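Local coordinates for B-type Cna protein (Enterococcus faecium, PDB 6FWY), which is a surface protein of unknown function whose thioester domain probably serves, as in related bacterial adhesins, in covalent attachment to host targets, at residues K188-Y202 / I222-K236. Residues are numbered along the deposited sequence; the frame is centred on the assembly and turned at random.
Sequences KLTFTSAKPAGMKIY and IKVPVTTPSGTLSFK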
loop_
_atom_site.group_PDB
_atom_site.type_symbol
_atom_site.label_atom_id
_atom_site.label_comp_id
_atom_site.label_asym_id
_atom_site.label_seq_id
_atom_site.Cartn_x
_atom_site.Cartn_y
_atom_site.Cartn_z
ATOM N N LYS A 188 16.454 -0.451 -12.306
ATOM C CA LYS A 188 17.866 -0.199 -12.549
ATOM C C LYS A 188 18.596 -1.532 -12.540
ATOM O O LYS A 188 18.445 -2.323 -11.605
ATOM C CB LYS A 188 18.435 0.702 -11.443
ATOM C CG LYS A 188 19.957 0.851 -11.445
ATOM C CD LYS A 188 20.443 2.149 -10.830
ATOM C CE LYS A 188 21.789 2.521 -11.416
ATOM N NZ LYS A 188 22.705 2.951 -10.331
ATOM N N LEU A 189 19.396 -1.783 -13.575
ATOM C CA LEU A 189 20.209 -2.994 -13.628
ATOM C C LEU A 189 21.531 -2.805 -12.895
ATOM O O LEU A 189 22.170 -1.771 -13.047
ATOM C CB LEU A 189 20.455 -3.389 -15.090
ATOM C CG LEU A 189 19.202 -3.578 -15.951
ATOM C CD1 LEU A 189 19.599 -4.111 -17.309
ATOM C CD2 LEU A 189 18.210 -4.557 -15.288
ATOM N N THR A 190 21.914 -3.790 -12.088
ATOM C CA THR A 190 23.225 -3.839 -11.449
ATOM C C THR A 190 23.903 -5.121 -11.889
ATOM O O THR A 190 23.359 -6.216 -11.728
ATOM C CB THR A 190 23.127 -3.824 -9.907
ATOM O OG1 THR A 190 22.627 -2.557 -9.486
ATOM C CG2 THR A 190 24.492 -4.003 -9.239
ATOM N N PHE A 191 25.104 -4.985 -12.442
ATOM C CA PHE A 191 25.894 -6.138 -12.872
ATOM C C PHE A 191 26.772 -6.606 -11.730
ATOM O O PHE A 191 27.504 -5.818 -11.137
ATOM C CB PHE A 191 26.661 -5.811 -14.142
ATOM C CG PHE A 191 25.750 -5.640 -15.323
ATOM C CD1 PHE A 191 25.338 -6.723 -16.073
ATOM C CD2 PHE A 191 25.247 -4.391 -15.624
ATOM C CE1 PHE A 191 24.449 -6.566 -17.124
ATOM C CE2 PHE A 191 24.350 -4.206 -16.683
ATOM C CZ PHE A 191 23.943 -5.301 -17.428
ATOM N N THR A 192 26.652 -7.888 -11.407
ATOM C CA THR A 192 27.308 -8.482 -10.241
ATOM C C THR A 192 28.567 -9.257 -10.598
ATOM O O THR A 192 29.224 -9.785 -9.715
ATOM C CB THR A 192 26.323 -9.388 -9.487
ATOM O OG1 THR A 192 25.718 -10.296 -10.415
ATOM C CG2 THR A 192 25.229 -8.546 -8.843
ATOM N N SER A 193 28.901 -9.305 -11.888
ATOM C CA SER A 193 30.184 -9.801 -12.380
ATOM C C SER A 193 30.742 -8.802 -13.384
ATOM O O SER A 193 30.121 -7.781 -13.680
ATOM C CB SER A 193 30.007 -11.154 -13.060
ATOM O OG SER A 193 29.241 -11.045 -14.248
ATOM N N ALA A 194 31.929 -9.114 -13.899
ATOM C CA ALA A 194 32.572 -8.349 -14.957
ATOM C C ALA A 194 31.697 -8.243 -16.202
ATOM O O ALA A 194 31.131 -9.232 -16.649
ATOM C CB ALA A 194 33.916 -8.980 -15.304
ATOM N N LYS A 195 31.579 -7.037 -16.737
ATOM C CA LYS A 195 30.868 -6.810 -17.993
ATOM C C LYS A 195 31.855 -6.981 -19.147
ATOM O O LYS A 195 32.907 -6.335 -19.151
ATOM C CB LYS A 195 30.272 -5.405 -18.038
ATOM C CG LYS A 195 29.086 -5.248 -17.130
ATOM C CD LYS A 195 28.831 -3.833 -16.665
ATOM C CE LYS A 195 28.179 -3.058 -17.780
ATOM N NZ LYS A 195 27.639 -1.794 -17.217
ATOM N N PRO A 196 31.517 -7.825 -20.137
ATOM C CA PRO A 196 32.389 -7.896 -21.317
ATOM C C PRO A 196 32.449 -6.557 -22.056
ATOM O O PRO A 196 31.465 -5.801 -22.059
ATOM C CB PRO A 196 31.743 -8.976 -22.185
ATOM C CG PRO A 196 30.351 -9.139 -21.689
ATOM C CD PRO A 196 30.327 -8.698 -20.254
ATOM N N ALA A 197 33.605 -6.270 -22.651
ATOM C CA ALA A 197 33.786 -5.059 -23.457
ATOM C C ALA A 197 32.777 -5.022 -24.599
ATOM O O ALA A 197 32.445 -6.079 -25.186
ATOM C CB ALA A 197 35.202 -5.002 -24.007
ATOM N N GLY A 198 32.263 -3.820 -24.878
ATOM C CA GLY A 198 31.329 -3.634 -26.007
ATOM C C GLY A 198 29.922 -4.168 -25.752
ATOM O O GLY A 198 29.129 -4.277 -26.679
ATOM N N MET A 199 29.604 -4.498 -24.494
ATOM C CA MET A 199 28.256 -4.938 -24.137
ATOM C C MET A 199 27.277 -3.775 -24.312
ATOM O O MET A 199 27.575 -2.661 -23.942
ATOM C CB MET A 199 28.230 -5.448 -22.698
ATOM C CG MET A 199 26.947 -6.170 -22.285
ATOM S SD MET A 199 26.800 -6.202 -20.491
ATOM C CE MET A 199 25.779 -4.742 -20.292
ATOM N N LYS A 200 26.129 -4.052 -24.898
ATOM C CA LYS A 200 25.059 -3.062 -25.047
ATOM C C LYS A 200 23.730 -3.609 -24.531
ATOM O O LYS A 200 23.526 -4.808 -24.476
ATOM C CB LYS A 200 24.914 -2.655 -26.516
ATOM C CG LYS A 200 26.108 -1.865 -27.033
ATOM C CD LYS A 200 25.929 -1.487 -28.492
ATOM C CE LYS A 200 27.259 -1.045 -29.092
ATOM N NZ LYS A 200 27.750 0.216 -28.439
ATOM N N ILE A 201 22.847 -2.685 -24.176
ATOM C CA ILE A 201 21.486 -2.982 -23.724
ATOM C C ILE A 201 20.494 -2.228 -24.622
ATOM O O ILE A 201 20.704 -1.053 -24.931
ATOM C CB ILE A 201 21.259 -2.576 -22.253
ATOM C CG1 ILE A 201 22.472 -2.976 -21.385
ATOM C CG2 ILE A 201 19.956 -3.184 -21.750
ATOM C CD1 ILE A 201 22.357 -2.691 -19.911
ATOM N N TYR A 202 19.430 -2.904 -25.046
ATOM C CA TYR A 202 18.368 -2.307 -25.868
ATOM C C TYR A 202 16.987 -2.478 -25.244
ATOM O O TYR A 202 16.712 -3.506 -24.625
ATOM C CB TYR A 202 18.393 -2.894 -27.297
ATOM C CG TYR A 202 19.651 -2.534 -28.062
ATOM C CD1 TYR A 202 20.804 -3.262 -27.891
ATOM C CD2 TYR A 202 19.685 -1.448 -28.929
ATOM C CE1 TYR A 202 21.982 -2.932 -28.553
ATOM C CE2 TYR A 202 20.857 -1.118 -29.632
ATOM C CZ TYR A 202 22.010 -1.854 -29.406
ATOM O OH TYR A 202 23.179 -1.585 -30.061
ATOM N N ILE A 222 20.085 -7.704 -23.768
ATOM C CA ILE A 222 21.510 -7.526 -23.543
ATOM C C ILE A 222 22.236 -8.137 -24.740
ATOM O O ILE A 222 21.885 -9.230 -25.186
ATOM C CB ILE A 222 21.977 -8.191 -22.220
ATOM C CG1 ILE A 222 21.315 -7.489 -21.039
ATOM C CG2 ILE A 222 23.499 -8.120 -22.072
ATOM C CD1 ILE A 222 21.568 -8.117 -19.694
ATOM N N LYS A 223 23.240 -7.424 -25.248
ATOM C CA LYS A 223 24.015 -7.866 -26.406
ATOM C C LYS A 223 25.493 -7.941 -26.073
ATOM O O LYS A 223 26.067 -6.976 -25.590
ATOM C CB LYS A 223 23.777 -6.928 -27.580
ATOM C CG LYS A 223 22.311 -6.840 -27.969
ATOM C CD LYS A 223 22.114 -6.423 -29.399
ATOM C CE LYS A 223 20.637 -6.359 -29.733
ATOM N NZ LYS A 223 20.355 -6.124 -31.161
ATOM N N VAL A 224 26.096 -9.092 -26.339
ATOM C CA VAL A 224 27.485 -9.381 -26.000
ATOM C C VAL A 224 28.186 -9.673 -27.323
ATOM O O VAL A 224 27.749 -10.561 -28.047
ATOM C CB VAL A 224 27.592 -10.600 -25.046
ATOM C CG1 VAL A 224 29.049 -10.949 -24.743
ATOM C CG2 VAL A 224 26.831 -10.330 -23.745
ATOM N N PRO A 225 29.260 -8.926 -27.652
ATOM C CA PRO A 225 29.927 -9.171 -28.947
ATOM C C PRO A 225 30.381 -10.622 -29.125
ATOM O O PRO A 225 30.904 -11.224 -28.180
ATOM C CB PRO A 225 31.125 -8.223 -28.905
ATOM C CG PRO A 225 30.749 -7.146 -27.968
ATOM C CD PRO A 225 29.883 -7.798 -26.924
ATOM N N VAL A 226 30.169 -11.183 -30.319
ATOM C CA VAL A 226 30.581 -12.579 -30.589
ATOM C C VAL A 226 32.102 -12.783 -30.522
ATOM O O VAL A 226 32.575 -13.901 -30.479
ATOM C CB VAL A 226 30.023 -13.139 -31.930
ATOM C CG1 VAL A 226 28.491 -13.156 -31.917
ATOM C CG2 VAL A 226 30.553 -12.384 -33.146
ATOM N N THR A 227 32.867 -11.700 -30.516
ATOM C CA THR A 227 34.312 -11.740 -30.243
ATOM C C THR A 227 34.684 -11.987 -28.781
ATOM O O THR A 227 35.837 -12.294 -28.478
ATOM C CB THR A 227 35.030 -10.468 -30.764
ATOM O OG1 THR A 227 34.309 -9.281 -30.389
ATOM C CG2 THR A 227 35.070 -10.496 -32.278
ATOM N N THR A 228 33.714 -11.871 -27.873
ATOM C CA THR A 228 33.963 -12.039 -26.455
ATOM C C THR A 228 34.346 -13.491 -26.157
ATOM O O THR A 228 33.672 -14.409 -26.641
ATOM C CB THR A 228 32.708 -11.655 -25.656
ATOM O OG1 THR A 228 32.290 -10.348 -26.045
ATOM C CG2 THR A 228 32.964 -11.683 -24.150
ATOM N N PRO A 229 35.419 -13.708 -25.364
ATOM C CA PRO A 229 35.764 -15.052 -24.882
ATOM C C PRO A 229 34.598 -15.762 -24.176
ATOM O O PRO A 229 33.828 -15.123 -23.470
ATOM C CB PRO A 229 36.899 -14.785 -23.895
ATOM C CG PRO A 229 37.537 -13.523 -24.367
ATOM C CD PRO A 229 36.432 -12.711 -24.964
ATOM N N SER A 230 34.484 -17.070 -24.390
ATOM C CA SER A 230 33.397 -17.869 -23.820
ATOM C C SER A 230 33.257 -17.619 -22.327
ATOM O O SER A 230 34.258 -17.550 -21.613
ATOM C CB SER A 230 33.638 -19.355 -24.059
ATOM O OG SER A 230 33.681 -19.642 -25.455
ATOM N N GLY A 231 32.033 -17.434 -21.857
ATOM C CA GLY A 231 31.829 -17.170 -20.439
ATOM C C GLY A 231 30.419 -16.763 -20.049
ATOM O O GLY A 231 29.446 -17.033 -20.766
ATOM N N THR A 232 30.327 -16.116 -18.895
ATOM C CA THR A 232 29.054 -15.747 -18.310
ATOM C C THR A 232 29.072 -14.328 -17.760
ATOM O O THR A 232 30.116 -13.768 -17.425
ATOM C CB THR A 232 28.668 -16.685 -17.149
ATOM O OG1 THR A 232 29.670 -16.606 -16.132
ATOM C CG2 THR A 232 28.539 -18.136 -17.622
ATOM N N LEU A 233 27.871 -13.794 -17.632
ATOM C CA LEU A 233 27.611 -12.495 -17.062
ATOM C C LEU A 233 26.441 -12.685 -16.104
ATOM O O LEU A 233 25.513 -13.423 -16.415
ATOM C CB LEU A 233 27.194 -11.568 -18.203
ATOM C CG LEU A 233 26.692 -10.184 -17.894
ATOM C CD1 LEU A 233 27.783 -9.414 -17.146
ATOM C CD2 LEU A 233 26.364 -9.507 -19.214
ATOM N N SER A 234 26.469 -12.030 -14.951
ATOM C CA SER A 234 25.329 -12.077 -14.034
ATOM C C SER A 234 24.864 -10.677 -13.670
ATOM O O SER A 234 25.650 -9.748 -13.623
ATOM C CB SER A 234 25.656 -12.920 -12.791
ATOM O OG SER A 234 26.682 -12.329 -12.018
ATOM N N PHE A 235 23.563 -10.529 -13.438
ATOM C CA PHE A 235 22.981 -9.240 -13.041
ATOM C C PHE A 235 21.673 -9.404 -12.274
ATOM O O PHE A 235 21.123 -10.503 -12.189
ATOM C CB PHE A 235 22.770 -8.339 -14.269
ATOM C CG PHE A 235 21.682 -8.799 -15.208
ATOM C CD1 PHE A 235 21.929 -9.761 -16.172
ATOM C CD2 PHE A 235 20.413 -8.244 -15.140
ATOM C CE1 PHE A 235 20.917 -10.192 -17.034
ATOM C CE2 PHE A 235 19.395 -8.655 -15.996
ATOM C CZ PHE A 235 19.646 -9.630 -16.945
ATOM N N LYS A 236 21.205 -8.291 -11.720
ATOM C CA LYS A 236 19.863 -8.180 -11.146
ATOM C C LYS A 236 19.289 -6.816 -11.512
ATOM O O LYS A 236 20.014 -5.921 -11.959
ATOM C CB LYS A 236 19.885 -8.317 -9.621
ATOM C CG LYS A 236 20.745 -7.295 -8.910
ATOM C CD LYS A 236 20.460 -7.116 -7.446
ATOM C CE LYS A 236 21.269 -5.934 -6.925
ATOM N NZ LYS A 236 21.243 -5.866 -5.434
HETATM O O HOH W 1 33.769 -8.508 -25.272
#
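With its CG anti to the backbone N (chi1 172°), L233 reaches in between two sheets, and M199, its CG likewise anti to its backbone N and its chain bent at chi3, brings its sulfur to meet it: M199 SD lies 3.6 Å from L233 CD2. The meeting illustrates how a beta sandwich closes at one end, for each segment leaves one antiparallel sheet and enters the other, 188-202 by way of a type II turn from P196 to M199 and 222-236 by way of a type I turn from P225 to T228. F191 extends the apolar layer, its CD1 3.5 Å from F235 CB, while the two rings lie obliquely with planes at 44°; Y177 meets the F235 ring edge-to-face, and W277 touches L233, V224 and T228. In one sheet T190 and K236 form a hydrogen-bonded pair, in the other K200 and K223 do. F191 and F235 form the next, non-hydrogen-bonded pair of the first sheet, after which the T192 N-H reaches S234 O from above the carbonyl plane. Side chains add to this: S193 OG accepts the N-H of S234 (3.0 Å from S234 N), and the hydroxyls of T192 and S234 bond to each other. On the outer face of the second sheet the extended K223 chain crosses Y202 at about a right angle, CD passing CE1 obliquely, and brings NZ over the ring face, 4.6 Å from the centroid and 22° off the normal, a cation-pi contact. Between the turns P196 CB packs against T228 CG2 at 3.6 Å. The threonine hydroxyl, T228 OG1, donates to P225 O (2.7 Å), which also accepts the N-H of T228.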